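Local coordinates for protein putative regulator (Escherichia coli O6, PDB 3HFI) that is of unknown function but, as a putative DNA-binding regulator with a UTRA domain, probably senses a small-molecule effector to control transcription, at residues Tyr110-Gly116 against Asp128-Leu134. Sequence-based numbering, arbitrary orientation.
Sequences YAARLIG and DAPVLHL
A111 and R113 pair with H133 and V131 as the antiparallel hydrogen-bonded pairs of two strands whose segments 110-114 and 130-134 run at 142° to each other, N to C, their axes 4.4 Å apart at closest. Each pair closes a two-bond ring; the straightest bond, R113 N to V131 O (3.0 Å), is almost linear, 176° at the hydrogen. Just past the last bridge, I115 N bonds A129 O (2.8 Å), right before G116, the N-cap of helix 117-123. P130 sits in a non-hydrogen-bonded pair with L114. Helix 117-123 lies in the connection between these antiparallel neighbours in the UTRA-domain sheet, which strand 105-114 edges within the chain. On one face R113 and H133 run alongside each other, R113 CG 3.3 Å from H133 CB. The arginine chain, bent at chi2 and chi3, brings NH1 over the imidazole, 3.7 Å above its plane and toward the rim, the two planes 69° apart; W152 also meets this ring. Past R113, I115 CB rests on V131 CG1 at 3.9 Å. Across the sheet, L114 CD1 lies against the P130 ring, 3.4 Å from its CB, while Y110 CB reaches L132 CD1 and the Y110 OH makes a weak hydrogen bond to S106 OG of the second subunit.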
ATOM      1  N   TYR A 110      -9.607   1.881   3.754  1.00 14.91           N
ATOM      2  CA  TYR A 110      -9.886   3.027   2.939  1.00 17.37           C
ATOM      3  C   TYR A 110     -11.325   3.530   3.211  1.00 18.87           C
ATOM      4  O   TYR A 110     -12.256   2.734   3.255  1.00 18.17           O
ATOM      5  CB  TYR A 110      -9.741   2.677   1.449  1.00 16.89           C
ATOM      6  CG  TYR A 110      -8.416   2.042   1.061  1.00 22.16           C
ATOM      7  CD1 TYR A 110      -7.343   2.808   0.598  1.00 27.13           C
ATOM      8  CD2 TYR A 110      -8.232   0.671   1.159  1.00 25.81           C
ATOM      9  CE1 TYR A 110      -6.103   2.198   0.247  1.00 29.61           C
ATOM     10  CE2 TYR A 110      -7.017   0.058   0.788  1.00 28.95           C
ATOM     11  CZ  TYR A 110      -5.952   0.824   0.362  1.00 28.57           C
ATOM     12  OH  TYR A 110      -4.776   0.191   0.024  1.00 26.70           O
ATOM     13  N   ALA A 111     -11.496   4.840   3.300  1.00 21.69           N
ATOM     14  CA  ALA A 111     -12.793   5.454   3.648  1.00 24.97           C
ATOM     15  C   ALA A 111     -12.938   6.826   2.974  1.00 27.56           C
ATOM     16  O   ALA A 111     -11.953   7.512   2.759  1.00 29.24           O
ATOM     17  CB  ALA A 111     -12.900   5.602   5.170  1.00 24.02           C
ATOM     18  N   ALA A 112     -14.165   7.229   2.664  1.00 31.15           N
ATOM     19  CA  ALA A 112     -14.449   8.610   2.186  1.00 33.50           C
ATOM     20  C   ALA A 112     -14.553   9.529   3.370  1.00 35.74           C
ATOM     21  O   ALA A 112     -15.230   9.207   4.334  1.00 36.98           O
ATOM     22  CB  ALA A 112     -15.736   8.665   1.397  1.00 33.41           C
ATOM     23  N   ARG A 113     -13.860  10.656   3.322  1.00 38.23           N
ATOM     24  CA  ARG A 113     -14.062  11.720   4.319  1.00 40.27           C
ATOM     25  C   ARG A 113     -14.265  13.100   3.652  1.00 41.24           C
ATOM     26  O   ARG A 113     -14.038  13.273   2.454  1.00 41.55           O
ATOM     27  CB  ARG A 113     -12.892  11.766   5.290  1.00 40.72           C
ATOM     28  CG  ARG A 113     -12.583  10.406   5.984  1.00 43.16           C
ATOM     29  CD  ARG A 113     -13.414  10.198   7.219  1.00 45.44           C
ATOM     30  NE  ARG A 113     -13.209  11.298   8.170  1.00 46.83           N
ATOM     31  CZ  ARG A 113     -12.324  11.309   9.178  1.00 47.63           C
ATOM     32  NH1 ARG A 113     -11.528  10.257   9.423  1.00 49.17           N
ATOM     33  NH2 ARG A 113     -12.250  12.385   9.961  1.00 47.04           N
ATOM     34  N   LEU A 114     -14.715  14.078   4.429  1.00 42.45           N
ATOM     35  CA  LEU A 114     -14.790  15.474   3.946  1.00 43.02           C
ATOM     36  C   LEU A 114     -13.663  16.273   4.639  1.00 43.38           C
ATOM     37  O   LEU A 114     -13.824  16.699   5.785  1.00 44.69           O
ATOM     38  CB  LEU A 114     -16.191  16.055   4.190  1.00 42.59           C
ATOM     39  CG  LEU A 114     -17.334  15.441   3.345  1.00 42.40           C
ATOM     40  CD1 LEU A 114     -17.116  15.637   1.855  1.00 41.65           C
ATOM     41  CD2 LEU A 114     -17.557  13.953   3.612  1.00 43.26           C
ATOM     42  N   ILE A 115     -12.547  16.463   3.913  1.00 43.10           N
ATOM     43  CA  ILE A 115     -11.186  16.802   4.443  1.00 42.77           C
ATOM     44  C   ILE A 115     -11.055  17.535   5.794  1.00 43.23           C
ATOM     45  O   ILE A 115     -10.374  17.052   6.719  1.00 43.87           O
ATOM     46  CB  ILE A 115     -10.350  17.572   3.330  1.00 42.58           C
ATOM     47  CG1 ILE A 115      -8.911  17.866   3.794  1.00 40.96           C
ATOM     48  CG2 ILE A 115     -11.107  18.849   2.795  1.00 42.02           C
ATOM     49  CD1 ILE A 115      -7.986  16.636   3.822  1.00 38.60           C
ATOM     50  N   GLY A 116     -11.700  18.706   5.887  1.00 43.35           N
ATOM     51  CA  GLY A 116     -11.557  19.620   7.032  1.00 42.88           C
ATOM     52  C   GLY A 116     -10.887  20.926   6.616  1.00 42.22           C
ATOM     53  O   GLY A 116     -10.318  21.020   5.517  1.00 42.51           O
ATOM     54  N   ASP A 128     -14.545  20.803   3.418  1.00 45.50           N
ATOM     55  CA  ASP A 128     -15.772  20.076   3.128  1.00 45.22           C
ATOM     56  C   ASP A 128     -15.787  19.343   1.778  1.00 44.26           C
ATOM     57  O   ASP A 128     -16.734  18.643   1.454  1.00 44.06           O
ATOM     58  CB  ASP A 128     -17.011  20.963   3.303  1.00 45.71           C
ATOM     59  CG  ASP A 128     -17.872  20.538   4.486  1.00 46.76           C
ATOM     60  OD1 ASP A 128     -18.954  19.959   4.275  1.00 48.89           O
ATOM     61  OD2 ASP A 128     -17.465  20.783   5.635  1.00 47.62           O
ATOM     62  N   ALA A 129     -14.717  19.465   1.012  1.00 42.97           N
ATOM     63  CA  ALA A 129     -14.512  18.567  -0.111  1.00 41.66           C
ATOM     64  C   ALA A 129     -14.331  17.127   0.393  1.00 40.00           C
ATOM     65  O   ALA A 129     -13.806  16.909   1.473  1.00 39.15           O
ATOM     66  CB  ALA A 129     -13.296  18.991  -0.886  1.00 41.87           C
ATOM     67  N   PRO A 130     -14.775  16.147  -0.385  1.00 38.43           N
ATOM     68  CA  PRO A 130     -14.512  14.745  -0.051  1.00 37.38           C
ATOM     69  C   PRO A 130     -13.127  14.274  -0.548  1.00 35.59           C
ATOM     70  O   PRO A 130     -12.737  14.542  -1.699  1.00 35.47           O
ATOM     71  CB  PRO A 130     -15.638  13.987  -0.784  1.00 37.66           C
ATOM     72  CG  PRO A 130     -16.011  14.866  -1.922  1.00 37.94           C
ATOM     73  CD  PRO A 130     -15.858  16.270  -1.385  1.00 38.49           C
ATOM     74  N   VAL A 131     -12.401  13.577   0.314  1.00 33.26           N
ATOM     75  CA  VAL A 131     -11.109  13.035  -0.056  1.00 31.13           C
ATOM     76  C   VAL A 131     -11.092  11.558   0.289  1.00 29.80           C
ATOM     77  O   VAL A 131     -11.935  11.086   1.065  1.00 29.42           O
ATOM     78  CB  VAL A 131      -9.998  13.779   0.666  1.00 30.76           C
ATOM     79  CG1 VAL A 131     -10.012  15.218   0.240  1.00 30.88           C
ATOM     80  CG2 VAL A 131     -10.173  13.669   2.168  1.00 30.72           C
ATOM     81  N   LEU A 132     -10.150  10.821  -0.298  1.00 27.86           N
ATOM     82  CA  LEU A 132      -9.928   9.452   0.123  1.00 26.33           C
ATOM     83  C   LEU A 132      -9.096   9.493   1.391  1.00 23.87           C
ATOM     84  O   LEU A 132      -8.029  10.118   1.463  1.00 22.54           O
ATOM     85  CB  LEU A 132      -9.246   8.600  -0.957  1.00 27.00           C
ATOM     86  CG  LEU A 132      -8.977   7.145  -0.503  1.00 29.94           C
ATOM     87  CD1 LEU A 132     -10.268   6.283  -0.620  1.00 32.37           C
ATOM     88  CD2 LEU A 132      -7.849   6.515  -1.305  1.00 32.59           C
ATOM     89  N   HIS A 133      -9.605   8.822   2.408  1.00 21.42           N
ATOM     90  CA  HIS A 133      -8.882   8.702   3.648  1.00 20.20           C
ATOM     91  C   HIS A 133      -8.410   7.246   3.788  1.00 18.66           C
ATOM     92  O   HIS A 133      -9.182   6.313   3.609  1.00 18.58           O
ATOM     93  CB  HIS A 133      -9.761   9.085   4.814  1.00 19.66           C
ATOM     94  CG  HIS A 133      -9.139   8.830   6.138  1.00 20.16           C
ATOM     95  ND1 HIS A 133      -8.027   9.523   6.579  1.00 22.36           N
ATOM     96  CD2 HIS A 133      -9.499   8.019   7.152  1.00 22.04           C
ATOM     97  CE1 HIS A 133      -7.699   9.112   7.785  1.00 20.25           C
ATOM     98  NE2 HIS A 133      -8.579   8.208   8.165  1.00 23.70           N
ATOM     99  N   LEU A 134      -7.150   7.089   4.122  1.00 17.16           N
ATOM    100  CA  LEU A 134      -6.559   5.798   4.402  1.00 17.14           C
ATOM    101  C   LEU A 134      -6.031   5.771   5.818  1.00 16.55           C
ATOM    102  O   LEU A 134      -5.413   6.750   6.269  1.00 14.70           O
ATOM    103  CB  LEU A 134      -5.439   5.641   3.432  1.00 18.31           C
ATOM    104  CG  LEU A 134      -4.612   4.414   3.376  1.00 22.00           C
ATOM    105  CD1 LEU A 134      -4.881   3.990   1.953  1.00 27.83           C
ATOM    106  CD2 LEU A 134      -3.142   4.744   3.576  1.00 24.34           C
TER